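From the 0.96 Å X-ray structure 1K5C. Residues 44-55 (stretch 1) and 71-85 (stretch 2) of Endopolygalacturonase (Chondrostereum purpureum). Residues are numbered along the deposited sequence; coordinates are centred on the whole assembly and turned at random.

Stretch 1 44-55: TMAGDITFAKTT
Stretch 2, residues 71-85: VGADHIFDGNGALYW

Stretches 44-55 and 71-85 pair as parallel strands in two short ladders, burying 1034 Å² between them. In the first, T44 lies beside V71 (CA-CA 4.6 Å) and M45 N donates to V71 O (2.9 Å). The register then shifts by one residue, with loops between the ladders; that of stretch 2 contains a type I' turn from G72 to H75, closed by H75 N to G72 O (3.0 Å), with A73 (53/36) and D74 (64/20) in left-handed conformations.

D48 (chi1 m), in the loop just before the second ladder, bonds by its side chain. Its OD1 accepts from I76 N (2.9 Å), H75 ND1 (3.1 Å) and a water oxygen (3.0 Å), so one carboxylate oxygen satisfies three donors. H75 (chi1 -70°, chi2 -76°) presents a ring face to G47, whose CA lies 3.8 Å from the ring centroid.

In the second ladder, strands 49-51 and 76-78 run 11° apart (phi -121 to -100, psi 111 to 137). I49 pairs with F77 and T50 with D78. I49 N donates to I76 O (2.8 Å), D78 N to I49 O (2.8 Å) and F51 N to D78 O (2.9 Å).

I49 (m, t) and F77 (m, chi2 88°) share one buried sheet face; polar T50 (m) and D78 occupy the opposite, partly exposed one. The flexible, apolar M45 (m, t, chi3 91°) places CE over the F77 ring, 3.9 Å from its centroid, while F51 (m, chi2 73°) brings CE1 to the ring edge at F77 CD2 (4.1 Å).

At its strand's end, D78 (chi1 t) accepts N80 N at OD1 (3.0 Å). Beyond it, N80 (chi1 -90°, chi2 -52°) donates ND2 almost linearly to F51 O (3.0 Å). A water oxygen lies 2.9 Å from F51 O, 2.8 Å from G79 O and 2.6 Å from Y84 OH, bridging the stretches. Y84 OH (m, chi2 -96°) accepts T54 N (3.0 Å). The fully extended K53 (all t) crosses the Y84 ring face, delivering NZ to L83 O (2.9 Å).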

# COMPACT_ATOMS: atom_id res chain seq x y z
N THR A 44 22.96 5.82 3.99
CA THR A 44 23.06 6.00 2.57
C THR A 44 23.39 4.69 1.90
O THR A 44 24.39 4.04 2.28
CB THR A 44 24.17 7.03 2.22
OG1 THR A 44 23.88 8.28 2.90
CG2 THR A 44 24.26 7.31 0.72
N MET A 45 22.58 4.27 0.93
CA MET A 45 22.88 3.08 0.17
C MET A 45 23.92 3.35 -0.90
O MET A 45 23.81 4.34 -1.64
CB MET A 45 21.64 2.55 -0.56
CG MET A 45 20.64 1.90 0.25
SD MET A 45 19.35 1.09 -0.67
CE MET A 45 19.82 -0.63 -1.00
N ALA A 46 24.90 2.46 -0.98
CA ALA A 46 26.01 2.60 -1.95
C ALA A 46 26.05 1.41 -2.89
O ALA A 46 26.95 1.37 -3.76
CB ALA A 46 27.35 2.73 -1.23
N GLY A 47 25.14 0.46 -2.77
CA GLY A 47 25.06 -0.68 -3.69
C GLY A 47 23.69 -1.35 -3.53
O GLY A 47 22.90 -0.95 -2.69
N ASP A 48 23.47 -2.33 -4.41
CA ASP A 48 22.21 -3.08 -4.37
C ASP A 48 22.35 -4.27 -3.41
O ASP A 48 23.42 -4.90 -3.30
CB ASP A 48 21.91 -3.60 -5.76
CG ASP A 48 21.68 -2.52 -6.81
OD1 ASP A 48 21.36 -1.36 -6.44
OD2 ASP A 48 21.78 -2.88 -8.02
N ILE A 49 21.23 -4.61 -2.75
CA ILE A 49 21.21 -5.75 -1.81
C ILE A 49 20.29 -6.81 -2.37
O ILE A 49 19.11 -6.56 -2.61
CB ILE A 49 20.81 -5.28 -0.40
CG1 ILE A 49 21.86 -4.24 0.11
CG2 ILE A 49 20.75 -6.48 0.55
CD1 ILE A 49 21.49 -3.58 1.38
N THR A 50 20.86 -7.97 -2.62
CA THR A 50 20.14 -9.11 -3.22
C THR A 50 19.88 -10.16 -2.17
O THR A 50 20.79 -10.49 -1.38
CB THR A 50 20.95 -9.68 -4.40
OG1 THR A 50 21.12 -8.65 -5.40
CG2 THR A 50 20.26 -10.87 -5.07
N PHE A 51 18.66 -10.71 -2.13
CA PHE A 51 18.29 -11.68 -1.09
C PHE A 51 18.20 -13.06 -1.74
O PHE A 51 17.32 -13.34 -2.58
CB PHE A 51 16.95 -11.29 -0.48
CG PHE A 51 17.07 -10.03 0.34
CD1 PHE A 51 17.22 -8.76 -0.25
CD2 PHE A 51 17.01 -10.10 1.75
CE1 PHE A 51 17.35 -7.62 0.51
CE2 PHE A 51 17.11 -8.93 2.51
CZ PHE A 51 17.28 -7.69 1.89
N ALA A 52 19.15 -13.94 -1.39
CA ALA A 52 19.13 -15.31 -1.92
C ALA A 52 17.83 -15.98 -1.52
O ALA A 52 17.22 -15.69 -0.47
CB ALA A 52 20.35 -16.08 -1.36
N LYS A 53 17.40 -16.97 -2.32
CA LYS A 53 16.15 -17.69 -2.01
C LYS A 53 16.25 -18.27 -0.59
O LYS A 53 17.24 -18.93 -0.22
CB LYS A 53 15.86 -18.79 -3.02
CG LYS A 53 14.44 -19.32 -2.86
CD LYS A 53 14.03 -20.30 -3.93
CE LYS A 53 12.61 -20.82 -3.69
NZ LYS A 53 12.18 -21.75 -4.77
N THR A 54 15.20 -18.05 0.20
CA THR A 54 15.22 -18.34 1.62
C THR A 54 13.94 -19.04 2.04
O THR A 54 12.89 -18.89 1.41
CB THR A 54 15.44 -17.03 2.41
OG1 THR A 54 15.70 -17.37 3.78
CG2 THR A 54 14.26 -16.07 2.31
N THR A 55 14.03 -19.75 3.16
CA THR A 55 12.87 -20.40 3.78
C THR A 55 12.36 -19.57 4.95
O THR A 55 11.29 -19.96 5.51
CB THR A 55 13.16 -21.85 4.23
OG1 THR A 55 14.12 -21.80 5.33
CG2 THR A 55 13.70 -22.67 3.11
N VAL A 71 18.88 7.57 2.47
CA VAL A 71 19.21 8.11 1.17
C VAL A 71 19.52 6.93 0.27
O VAL A 71 20.60 6.32 0.37
CB VAL A 71 20.42 9.09 1.29
CG1 VAL A 71 20.84 9.59 -0.12
CG2 VAL A 71 20.09 10.22 2.26
N GLY A 72 18.59 6.59 -0.61
CA GLY A 72 18.71 5.35 -1.39
C GLY A 72 19.65 5.42 -2.55
O GLY A 72 20.15 4.38 -3.00
N ALA A 73 19.84 6.64 -3.13
CA ALA A 73 20.74 6.82 -4.28
C ALA A 73 20.36 5.83 -5.41
O ALA A 73 21.22 5.38 -6.18
CB ALA A 73 22.21 6.73 -3.86
N ASP A 74 19.06 5.57 -5.56
CA ASP A 74 18.46 4.76 -6.63
C ASP A 74 18.92 3.28 -6.60
O ASP A 74 18.75 2.57 -7.56
CB ASP A 74 18.70 5.40 -8.00
CG ASP A 74 17.94 6.67 -8.21
OD1 ASP A 74 16.81 6.76 -7.74
OD2 ASP A 74 18.48 7.52 -8.94
N HIS A 75 19.41 2.83 -5.44
CA HIS A 75 19.76 1.41 -5.32
C HIS A 75 18.54 0.53 -5.07
O HIS A 75 17.43 1.01 -4.84
CB HIS A 75 20.83 1.23 -4.22
CG HIS A 75 22.12 1.82 -4.67
ND1 HIS A 75 22.95 1.21 -5.56
CD2 HIS A 75 22.69 3.01 -4.31
CE1 HIS A 75 24.00 2.00 -5.78
NE2 HIS A 75 23.88 3.04 -5.04
N ILE A 76 18.79 -0.78 -5.19
CA ILE A 76 17.74 -1.81 -5.27
C ILE A 76 17.88 -2.82 -4.14
O ILE A 76 19.00 -3.30 -3.85
CB ILE A 76 17.86 -2.54 -6.62
CG1 ILE A 76 17.61 -1.59 -7.80
CG2 ILE A 76 16.93 -3.74 -6.68
CD1 ILE A 76 17.99 -2.19 -9.12
N PHE A 77 16.73 -3.16 -3.55
CA PHE A 77 16.57 -4.37 -2.73
C PHE A 77 15.90 -5.40 -3.63
O PHE A 77 14.75 -5.21 -4.05
CB PHE A 77 15.64 -4.10 -1.54
CG PHE A 77 16.17 -3.13 -0.51
CD1 PHE A 77 15.95 -1.75 -0.64
CD2 PHE A 77 16.87 -3.57 0.61
CE1 PHE A 77 16.42 -0.87 0.33
CE2 PHE A 77 17.31 -2.69 1.56
CZ PHE A 77 17.08 -1.32 1.45
N ASP A 78 16.64 -6.46 -3.99
CA ASP A 78 16.17 -7.47 -4.96
C ASP A 78 15.69 -8.72 -4.19
O ASP A 78 16.50 -9.42 -3.56
CB ASP A 78 17.30 -7.80 -5.91
CG ASP A 78 16.94 -8.81 -7.00
OD1 ASP A 78 15.86 -9.40 -6.95
OD2 ASP A 78 17.83 -8.96 -7.88
N GLY A 79 14.39 -8.95 -4.23
CA GLY A 79 13.78 -10.04 -3.50
C GLY A 79 13.74 -11.36 -4.25
O GLY A 79 13.26 -12.38 -3.68
N ASN A 80 14.22 -11.44 -5.50
CA ASN A 80 14.22 -12.70 -6.23
C ASN A 80 12.82 -13.32 -6.29
O ASN A 80 12.67 -14.56 -6.26
CB ASN A 80 15.25 -13.71 -5.63
CG ASN A 80 16.58 -13.53 -6.31
OD1 ASN A 80 16.68 -13.54 -7.53
ND2 ASN A 80 17.65 -13.40 -5.53
N GLY A 81 11.81 -12.47 -6.45
CA GLY A 81 10.42 -12.97 -6.30
C GLY A 81 10.05 -14.08 -7.28
O GLY A 81 9.26 -14.95 -6.92
N ALA A 82 10.59 -14.06 -8.50
CA ALA A 82 10.22 -15.08 -9.47
C ALA A 82 10.65 -16.49 -9.04
O ALA A 82 10.09 -17.48 -9.56
CB ALA A 82 10.81 -14.78 -10.85
N LEU A 83 11.55 -16.60 -8.06
CA LEU A 83 11.88 -17.92 -7.53
C LEU A 83 10.81 -18.49 -6.62
O LEU A 83 10.87 -19.69 -6.25
CB LEU A 83 13.22 -17.85 -6.77
CG LEU A 83 14.41 -17.37 -7.57
CD1 LEU A 83 15.68 -17.35 -6.64
CD2 LEU A 83 14.66 -18.20 -8.82
N TYR A 84 9.85 -17.66 -6.25
CA TYR A 84 8.76 -18.08 -5.35
C TYR A 84 7.40 -18.08 -6.05
O TYR A 84 6.54 -18.87 -5.73
CB TYR A 84 8.68 -17.15 -4.19
CG TYR A 84 9.95 -16.91 -3.36
CD1 TYR A 84 10.19 -17.62 -2.20
CD2 TYR A 84 10.85 -15.95 -3.79
CE1 TYR A 84 11.37 -17.39 -1.47
CE2 TYR A 84 12.01 -15.67 -3.04
CZ TYR A 84 12.24 -16.39 -1.87
OH TYR A 84 13.33 -16.11 -1.08
N TRP A 85 7.17 -17.08 -6.95
CA TRP A 85 5.80 -16.85 -7.45
C TRP A 85 5.22 -18.09 -8.08
O TRP A 85 5.85 -18.75 -8.92
CB TRP A 85 5.85 -15.73 -8.50
CG TRP A 85 6.28 -14.39 -7.98
CD1 TRP A 85 6.13 -13.90 -6.70
CD2 TRP A 85 6.92 -13.36 -8.75
NE1 TRP A 85 6.64 -12.62 -6.64
CE2 TRP A 85 7.15 -12.28 -7.87
CE3 TRP A 85 7.36 -13.27 -10.07
CZ2 TRP A 85 7.78 -11.09 -8.28
CZ3 TRP A 85 8.00 -12.09 -10.48
CH2 TRP A 85 8.21 -11.03 -9.58
O HOH W 1 21.26 0.58 -8.71
O HOH W 2 14.56 -13.86 -1.68